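Local coordinates for protein peptidoglycan-binding domain 1 (Burkholderia, PDB 5NM7) that probably binds bacterial peptidoglycan through one domain and cleaves it with a lysozyme-like muramidase domain, as a modular phage endolysin, at residues A[120-125]-A[162-167]; A[181-186]-A[197-202]; A[24-29]-A[39-44]. All blocks are in the same frame, centred on the assembly; numbering follows the deposited sequence.

Contact 1: A[120-125]-A[162-167]; sequences HIMYRQ and ASASQI
M122 is the one residue of segment 120-125 that reaches helix 156-167, and it does so with its terminal methyl. The side chain points toward the other helix: CG stands anti to the backbone N (chi1 -176°), the chain bends at chi2 (67°), and chi3 is extended again, which brings CE up against A164 and I167. There CE rests 3.4 Å from the carbonyl O of A164, while the same methyl lies 4.1 Å from A164 CB and 4.2 Å from I167 CB. The carbonyl beside this methyl has its polar partner within its own helix, for A164 O accepts a hydrogen bond from I167 N at 2.9 Å.

This is helix-to-helix packing inside the lysozyme-like N-acetylmuramidase domain, joining helices 119-128 and 156-167; their nearest CA atoms across the two segments, those of M122 and A164, are 8.1 Å from each other. A single long, unbranched side chain spans that distance. Y117 of strand 115-117 touches both M122 and A164, and C171 of helix 169-174 packs on M122. Q125, one turn on, also packs on C171 and hydrogen-bonds through NE2 to E174 OE1.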
loop_
_atom_site.group_PDB
_atom_site.type_symbol
_atom_site.label_atom_id
_atom_site.label_comp_id
_atom_site.label_asym_id
_atom_site.label_seq_id
_atom_site.Cartn_x
_atom_site.Cartn_y
_atom_site.Cartn_z
ATOM N N HIS A 120 -14.429 15.428 -6.897
ATOM C CA HIS A 120 -15.857 15.066 -6.725
ATOM C C HIS A 120 -16.235 14.778 -5.279
ATOM O O HIS A 120 -17.371 15.044 -4.875
ATOM C CB HIS A 120 -16.252 13.955 -7.698
ATOM C CG HIS A 120 -15.756 12.610 -7.323
ATOM N ND1 HIS A 120 -14.426 12.251 -7.414
ATOM C CD2 HIS A 120 -16.409 11.521 -6.851
ATOM C CE1 HIS A 120 -14.284 11.004 -6.991
ATOM N NE2 HIS A 120 -15.479 10.531 -6.680
ATOM N N ILE A 121 -15.296 14.283 -4.475
ATOM C CA ILE A 121 -15.518 14.156 -3.059
ATOM C C ILE A 121 -15.426 15.521 -2.372
ATOM O O ILE A 121 -16.146 15.780 -1.394
ATOM C CB ILE A 121 -14.538 13.148 -2.401
ATOM C CG1 ILE A 121 -14.629 11.771 -3.085
ATOM C CG2 ILE A 121 -14.803 13.007 -0.919
ATOM C CD1 ILE A 121 -16.019 11.149 -3.082
ATOM N N MET A 122 -14.517 16.390 -2.828
ATOM C CA MET A 122 -14.472 17.757 -2.283
ATOM C C MET A 122 -15.839 18.431 -2.469
ATOM O O MET A 122 -16.390 18.981 -1.510
ATOM C CB MET A 122 -13.413 18.612 -2.967
ATOM C CG MET A 122 -13.273 20.013 -2.355
ATOM S SD MET A 122 -12.618 19.977 -0.706
ATOM C CE MET A 122 -12.083 21.685 -0.512
ATOM N N TYR A 123 -16.359 18.357 -3.684
ATOM C CA TYR A 123 -17.701 18.840 -4.007
ATOM C C TYR A 123 -18.726 18.348 -2.967
ATOM O O TYR A 123 -19.486 19.132 -2.378
ATOM C CB TYR A 123 -18.095 18.373 -5.412
ATOM C CG TYR A 123 -19.467 18.841 -5.836
ATOM C CD1 TYR A 123 -19.705 20.189 -6.150
ATOM C CD2 TYR A 123 -20.539 17.951 -5.896
ATOM C CE1 TYR A 123 -20.966 20.634 -6.531
ATOM C CE2 TYR A 123 -21.803 18.387 -6.280
ATOM C CZ TYR A 123 -22.009 19.723 -6.595
ATOM O OH TYR A 123 -23.260 20.156 -6.975
ATOM N N ARG A 124 -18.678 17.050 -2.704
ATOM C CA ARG A 124 -19.576 16.406 -1.765
ATOM C C ARG A 124 -19.406 16.910 -0.319
ATOM O O ARG A 124 -20.397 17.149 0.383
ATOM C CB ARG A 124 -19.322 14.898 -1.831
ATOM C CG ARG A 124 -20.497 14.009 -1.557
ATOM C CD ARG A 124 -20.120 12.544 -1.810
ATOM N NE ARG A 124 -20.877 11.762 -0.846
ATOM C CZ ARG A 124 -22.168 11.432 -0.959
ATOM N NH1 ARG A 124 -22.874 11.732 -2.048
ATOM N NH2 ARG A 124 -22.752 10.758 0.028
ATOM N N GLN A 125 -18.161 17.066 0.129
ATOM C CA GLN A 125 -17.879 17.461 1.501
ATOM C C GLN A 125 -18.224 18.929 1.763
ATOM O O GLN A 125 -18.629 19.285 2.890
ATOM C CB GLN A 125 -16.415 17.177 1.891
ATOM C CG GLN A 125 -16.035 15.706 1.832
ATOM C CD GLN A 125 -16.929 14.824 2.700
ATOM O OE1 GLN A 125 -17.856 14.186 2.198
ATOM N NE2 GLN A 125 -16.671 14.813 4.000
ATOM N N ALA A 162 -3.151 21.703 -1.711
ATOM C CA ALA A 162 -2.840 23.007 -1.130
ATOM C C ALA A 162 -3.893 24.031 -1.577
ATOM O O ALA A 162 -4.323 24.858 -0.760
ATOM C CB ALA A 162 -1.436 23.450 -1.503
ATOM N N SER A 163 -4.272 23.988 -2.855
ATOM C CA SER A 163 -5.304 24.884 -3.413
ATOM C C SER A 163 -6.671 24.577 -2.843
ATOM O O SER A 163 -7.381 25.468 -2.371
ATOM C CB SER A 163 -5.332 24.852 -4.920
ATOM O OG SER A 163 -4.059 25.083 -5.464
ATOM N N ALA A 164 -7.025 23.295 -2.827
ATOM C CA ALA A 164 -8.261 22.895 -2.169
ATOM C C ALA A 164 -8.325 23.298 -0.699
ATOM O O ALA A 164 -9.401 23.699 -0.211
ATOM C CB ALA A 164 -8.445 21.393 -2.310
ATOM N N SER A 165 -7.203 23.200 0.001
ATOM C CA SER A 165 -7.129 23.508 1.418
ATOM C C SER A 165 -7.481 24.980 1.715
ATOM O O SER A 165 -8.001 25.299 2.787
ATOM C CB SER A 165 -5.757 23.200 1.970
ATOM O OG SER A 165 -5.577 21.800 2.070
ATOM N N GLN A 166 -7.192 25.847 0.757
ATOM C CA GLN A 166 -7.528 27.278 0.872
ATOM C C GLN A 166 -9.024 27.541 0.698
ATOM O O GLN A 166 -9.514 28.601 1.085
ATOM C CB GLN A 166 -6.687 28.112 -0.114
ATOM C CG GLN A 166 -5.213 28.140 0.288
ATOM C CD GLN A 166 -4.937 28.561 1.730
ATOM O OE1 GLN A 166 -5.538 29.511 2.250
ATOM N NE2 GLN A 166 -4.032 27.842 2.398
ATOM N N ILE A 167 -9.754 26.581 0.138
ATOM C CA ILE A 167 -11.228 26.616 0.134
ATOM C C ILE A 167 -11.799 26.122 1.470
ATOM O O ILE A 167 -12.648 26.786 2.080
ATOM C CB ILE A 167 -11.823 25.797 -1.012
ATOM C CG1 ILE A 167 -11.253 26.273 -2.355
ATOM C CG2 ILE A 167 -13.344 25.896 -1.002
ATOM C CD1 ILE A 167 -11.584 25.385 -3.523
#

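Contact 2: A[181-186]-A[197-202]; sequences FQIMGF and FAFVDA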
loop_
_atom_site.group_PDB
_atom_site.type_symbol
_atom_site.label_atom_id
_atom_site.label_comp_id
_atom_site.label_asym_id
_atom_site.label_seq_id
_atom_site.Cartn_x
_atom_site.Cartn_y
_atom_site.Cartn_z
ATOM N N PHE A 181 -2.301 2.450 1.375
ATOM C CA PHE A 181 -3.624 1.884 1.042
ATOM C C PHE A 181 -4.664 2.880 0.575
ATOM O O PHE A 181 -5.814 2.534 0.369
ATOM C CB PHE A 181 -4.127 1.059 2.238
ATOM C CG PHE A 181 -3.273 -0.114 2.501
ATOM C CD1 PHE A 181 -3.478 -1.316 1.824
ATOM C CD2 PHE A 181 -2.196 -0.021 3.333
ATOM C CE1 PHE A 181 -2.635 -2.378 2.019
ATOM C CE2 PHE A 181 -1.379 -1.108 3.551
ATOM C CZ PHE A 181 -1.577 -2.282 2.866
ATOM N N GLN A 182 -4.258 4.138 0.389
ATOM C CA GLN A 182 -5.102 5.153 -0.196
ATOM C C GLN A 182 -6.479 5.231 0.474
ATOM O O GLN A 182 -7.525 5.130 -0.191
ATOM C CB GLN A 182 -5.154 4.979 -1.715
ATOM C CG GLN A 182 -3.825 5.312 -2.368
ATOM C CD GLN A 182 -3.534 6.807 -2.318
ATOM O OE1 GLN A 182 -4.139 7.564 -3.069
ATOM N NE2 GLN A 182 -2.673 7.228 -1.424
ATOM N N ILE A 183 -6.441 5.360 1.793
ATOM C CA ILE A 183 -7.673 5.487 2.582
ATOM C C ILE A 183 -8.157 6.924 2.473
ATOM O O ILE A 183 -7.381 7.877 2.714
ATOM C CB ILE A 183 -7.452 5.043 4.016
ATOM C CG1 ILE A 183 -6.929 3.601 4.085
ATOM C CG2 ILE A 183 -8.735 5.217 4.830
ATOM C CD1 ILE A 183 -7.817 2.548 3.458
ATOM N N MET A 184 -9.432 7.100 2.101
ATOM C CA MET A 184 -10.008 8.427 2.039
ATOM C C MET A 184 -10.096 9.083 3.404
ATOM O O MET A 184 -10.536 8.487 4.384
ATOM C CB MET A 184 -11.368 8.399 1.397
ATOM C CG MET A 184 -11.367 8.040 -0.076
ATOM S SD MET A 184 -10.516 9.227 -1.121
ATOM C CE MET A 184 -11.358 10.768 -0.803
ATOM N N GLY A 185 -9.688 10.344 3.471
ATOM C CA GLY A 185 -9.693 11.087 4.689
ATOM C C GLY A 185 -11.089 11.196 5.347
ATOM O O GLY A 185 -11.163 11.262 6.565
ATOM N N PHE A 186 -12.151 11.166 4.547
ATOM C CA PHE A 186 -13.496 11.292 5.116
ATOM C C PHE A 186 -13.898 10.127 6.027
ATOM O O PHE A 186 -14.897 10.240 6.787
ATOM C CB PHE A 186 -14.546 11.542 4.051
ATOM C CG PHE A 186 -14.811 10.396 3.110
ATOM C CD1 PHE A 186 -15.512 9.262 3.525
ATOM C CD2 PHE A 186 -14.412 10.468 1.791
ATOM C CE1 PHE A 186 -15.760 8.222 2.634
ATOM C CE2 PHE A 186 -14.658 9.445 0.897
ATOM C CZ PHE A 186 -15.334 8.318 1.318
ATOM N N PHE A 197 -7.362 16.103 10.928
ATOM C CA PHE A 197 -5.974 16.536 11.057
ATOM C C PHE A 197 -5.124 15.513 11.753
ATOM O O PHE A 197 -3.992 15.282 11.349
ATOM C CB PHE A 197 -5.908 17.931 11.740
ATOM C CG PHE A 197 -6.690 18.959 10.998
ATOM C CD1 PHE A 197 -8.005 19.258 11.368
ATOM C CD2 PHE A 197 -6.162 19.576 9.889
ATOM C CE1 PHE A 197 -8.751 20.168 10.654
ATOM C CE2 PHE A 197 -6.900 20.501 9.175
ATOM C CZ PHE A 197 -8.205 20.784 9.548
ATOM N N ALA A 198 -5.669 14.862 12.773
ATOM C CA ALA A 198 -4.947 13.809 13.477
ATOM C C ALA A 198 -4.756 12.579 12.576
ATOM O O ALA A 198 -3.725 11.917 12.639
ATOM C CB ALA A 198 -5.653 13.408 14.771
ATOM N N PHE A 199 -5.767 12.278 11.774
ATOM C CA PHE A 199 -5.674 11.196 10.797
ATOM C C PHE A 199 -4.504 11.450 9.833
ATOM O O PHE A 199 -3.625 10.587 9.634
ATOM C CB PHE A 199 -6.976 11.041 10.029
ATOM C CG PHE A 199 -6.900 10.098 8.899
ATOM C CD1 PHE A 199 -6.973 8.732 9.129
ATOM C CD2 PHE A 199 -6.738 10.557 7.597
ATOM C CE1 PHE A 199 -6.894 7.834 8.063
ATOM C CE2 PHE A 199 -6.674 9.654 6.541
ATOM C CZ PHE A 199 -6.750 8.298 6.780
ATOM N N VAL A 200 -4.489 12.642 9.270
ATOM C CA VAL A 200 -3.439 13.012 8.334
ATOM C C VAL A 200 -2.064 13.006 9.002
ATOM O O VAL A 200 -1.104 12.512 8.423
ATOM C CB VAL A 200 -3.779 14.335 7.610
ATOM C CG1 VAL A 200 -2.597 14.867 6.787
ATOM C CG2 VAL A 200 -4.981 14.146 6.708
ATOM N N ASP A 201 -1.960 13.557 10.214
ATOM C CA ASP A 201 -0.716 13.493 10.963
ATOM C C ASP A 201 -0.218 12.066 11.113
ATOM O O ASP A 201 0.962 11.812 10.985
ATOM C CB ASP A 201 -0.847 14.129 12.351
ATOM C CG ASP A 201 -0.994 15.658 12.311
ATOM O OD1 ASP A 201 -0.610 16.310 11.334
ATOM O OD2 ASP A 201 -1.455 16.218 13.316
ATOM N N ALA A 202 -1.132 11.125 11.377
ATOM C CA ALA A 202 -0.735 9.723 11.495
ATOM C C ALA A 202 -0.208 9.205 10.149
ATOM O O ALA A 202 0.803 8.464 10.082
ATOM C CB ALA A 202 -1.893 8.876 11.970
#
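F199 of helix 196-205 sets the rim of its ring against the backbone of I183 and G185, beside strand 183-184, an outer strand of the small antiparallel sheet of the muramidase domain. That strand is entered through a G1 beta bulge, in which Q182 and I183 both face W178 of the neighbouring strand 176-178. The ring of F199 owes its reach to chi1 (172°), which sets CG anti to the backbone N and carries the phenyl group away from the helix toward the strand.

Its outer corner does the touching. CE2 sits 3.8 Å from G185 CA, approaching obliquely. CZ meets I183 at two points on one side, the CG2 methyl and the carbonyl O, with CG2 at 4.2 Å from CZ. The two side chains cross at about a right angle. In I183, chi1 (-57°) places CG2 anti to the backbone N and beside the carbonyl carbon, so both groups met by CZ belong to one corner of the residue, while the other branch leads away from helix 196-205.

Y193 meets the F199 ring edge-to-face, and A213 of helix 207-219 also packs on it. At the edge of that ring, near its plane, the carbonyl O of I183 lies 4.1 Å from F199 CZ.

Contact 3: A[24-29]-A[39-44]; sequences AGARLD and RDAVMA
A41 on helix 36-48 receives both residues that the 24-29 loop turns toward it, and the cross-contacts between the two segments are apolar. L28 makes the closer one: CD1 lies 3.9 Å from A41 CB, and CD2 stands 4.2 Å from the same methyl, so both methyls of the leucine fork rest against it. A26 adds a methyl-to-methyl touch, its CB 4.2 Å from A41 CB. With so little side chain on either alanine, the backbones come close here, the CA atoms of A26 and A41 being 6.3 Å apart. L21 of helix 12-23 packs against both A26 and L28, and A37, one helical turn before A41, also touches L28.

The hydrogen bonds run along the chain. M43 N donates to R39 O at 2.8 Å, and A44 N to D40 O, keeping helix 36-48 regular beneath the loop. On the loop side, helix 12-23 is closed off by bonds from A26 N to L21 O and from G25 N to I22 O.

That pair of bonds, with the positive phi of G25 (111°), is a Schellman motif with G25 as its C-prime residue. It turns the chain out of helix 12-23 into loop-on-helix packing that joins helices 12-23 and 36-48 within the putative peptidoglycan-binding domain, where the L28 side chain is about 5 Å from a bound glycine whose pocket includes A37.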
loop_
_atom_site.group_PDB
_atom_site.type_symbol
_atom_site.label_atom_id
_atom_site.label_comp_id
_atom_site.label_asym_id
_atom_site.label_seq_id
_atom_site.Cartn_x
_atom_site.Cartn_y
_atom_site.Cartn_z
ATOM N N ALA A 24 25.282 -11.136 1.608
ATOM C CA ALA A 24 24.494 -11.048 2.849
ATOM C C ALA A 24 24.236 -12.386 3.572
ATOM O O ALA A 24 23.484 -12.428 4.557
ATOM C CB ALA A 24 23.166 -10.352 2.547
ATOM N N GLY A 25 24.860 -13.474 3.125
ATOM C CA GLY A 25 24.756 -14.767 3.774
ATOM C C GLY A 25 24.023 -15.891 3.080
ATOM O O GLY A 25 24.005 -17.009 3.600
ATOM N N ALA A 26 23.408 -15.646 1.910
ATOM C CA ALA A 26 22.624 -16.683 1.219
ATOM C C ALA A 26 23.514 -17.754 0.585
ATOM O O ALA A 26 24.681 -17.513 0.307
ATOM C CB ALA A 26 21.749 -16.058 0.111
ATOM N N ARG A 27 22.936 -18.920 0.349
ATOM C CA ARG A 27 23.561 -19.963 -0.456
ATOM C C ARG A 27 22.742 -20.151 -1.723
ATOM O O ARG A 27 21.623 -20.682 -1.681
ATOM C CB ARG A 27 23.643 -21.259 0.354
ATOM C CG ARG A 27 24.571 -21.160 1.567
ATOM C CD ARG A 27 24.320 -22.273 2.593
ATOM N NE ARG A 27 24.012 -23.608 2.016
ATOM C CZ ARG A 27 23.067 -24.446 2.466
ATOM N NH1 ARG A 27 22.903 -25.622 1.852
ATOM N NH2 ARG A 27 22.270 -24.132 3.492
ATOM N N LEU A 28 23.310 -19.730 -2.857
ATOM C CA LEU A 28 22.632 -19.764 -4.158
ATOM C C LEU A 28 23.573 -20.045 -5.294
ATOM O O LEU A 28 24.710 -19.589 -5.271
ATOM C CB LEU A 28 22.058 -18.375 -4.487
ATOM C CG LEU A 28 20.855 -17.886 -3.696
ATOM C CD1 LEU A 28 20.593 -16.423 -4.025
ATOM C CD2 LEU A 28 19.637 -18.744 -4.019
ATOM N N ASP A 29 23.055 -20.730 -6.309
ATOM C CA ASP A 29 23.736 -20.878 -7.594
ATOM C C ASP A 29 23.580 -19.517 -8.294
ATOM O O ASP A 29 22.477 -18.977 -8.388
ATOM C CB ASP A 29 23.096 -22.021 -8.436
ATOM C CG ASP A 29 24.111 -22.785 -9.294
ATOM O OD1 ASP A 29 23.782 -23.917 -9.733
ATOM O OD2 ASP A 29 25.230 -22.270 -9.539
ATOM N N ARG A 39 13.951 -16.429 -4.941
ATOM C CA ARG A 39 12.820 -15.824 -4.223
ATOM C C ARG A 39 12.866 -16.112 -2.720
ATOM O O ARG A 39 12.717 -15.202 -1.895
ATOM C CB ARG A 39 11.482 -16.294 -4.790
ATOM C CG ARG A 39 10.291 -15.703 -4.039
ATOM C CD ARG A 39 8.940 -15.939 -4.705
ATOM N NE ARG A 39 8.459 -17.293 -4.932
ATOM C CZ ARG A 39 7.436 -17.482 -5.753
ATOM N NH1 ARG A 39 6.937 -18.672 -6.024
ATOM N NH2 ARG A 39 6.908 -16.407 -6.321
ATOM N N ASP A 40 13.071 -17.381 -2.368
ATOM C CA ASP A 40 13.223 -17.778 -0.960
ATOM C C ASP A 40 14.335 -17.032 -0.281
ATOM O O ASP A 40 14.193 -16.634 0.876
ATOM C CB ASP A 40 13.492 -19.281 -0.818
ATOM C CG ASP A 40 12.298 -20.118 -1.128
ATOM O OD1 ASP A 40 11.206 -19.565 -1.370
ATOM O OD2 ASP A 40 12.468 -21.339 -1.193
ATOM N N ALA A 41 15.453 -16.842 -0.984
ATOM C CA ALA A 41 16.565 -16.082 -0.420
ATOM C C ALA A 41 16.204 -14.619 -0.183
ATOM O O ALA A 41 16.594 -14.052 0.838
ATOM C CB ALA A 41 17.821 -16.190 -1.297
ATOM N N VAL A 42 15.478 -14.016 -1.125
ATOM C CA VAL A 42 15.032 -12.650 -0.981
ATOM C C VAL A 42 14.114 -12.596 0.243
ATOM O O VAL A 42 14.281 -11.738 1.092
ATOM C CB VAL A 42 14.345 -12.129 -2.255
ATOM C CG1 VAL A 42 13.713 -10.777 -2.020
ATOM C CG2 VAL A 42 15.357 -11.983 -3.364
ATOM N N MET A 43 13.189 -13.553 0.340
ATOM C CA MET A 43 12.293 -13.606 1.495
ATOM C C MET A 43 13.033 -13.731 2.819
ATOM O O MET A 43 12.778 -12.972 3.756
ATOM C CB MET A 43 11.260 -14.732 1.346
ATOM C CG MET A 43 10.139 -14.400 0.391
ATOM S SD MET A 43 8.645 -15.339 0.798
ATOM C CE MET A 43 9.253 -16.977 0.400
ATOM N N ALA A 44 14.003 -14.648 2.881
ATOM C CA ALA A 44 14.802 -14.836 4.070
ATOM C C ALA A 44 15.596 -13.578 4.404
ATOM O O ALA A 44 15.679 -13.169 5.561
ATOM C CB ALA A 44 15.720 -16.057 3.931
#

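In the fold
Contact 3 comes first along the chain, in the putative peptidoglycan-binding domain; contacts 1 and 2 follow, one closing before the other opens, both in the N-acetylmuramidase range. The latter two have centres about 15 Å apart and touch: I121 CG2 of helix 119-128 lies 3.7 Å from F186 CD2 and 4.1 Å from M184 CE. Helix 169-174 packs against segments of both. Strand 183-184 of contact 2 and strand 115-117, whose Y117 touches contact 1, are the outer strands of one three-stranded sheet. Contact 3 is centred about 48 Å from contact 1 and about 37 Å from contact 2, in keeping with a modular endolysin, although its R39 and M43 touch helix 250-265.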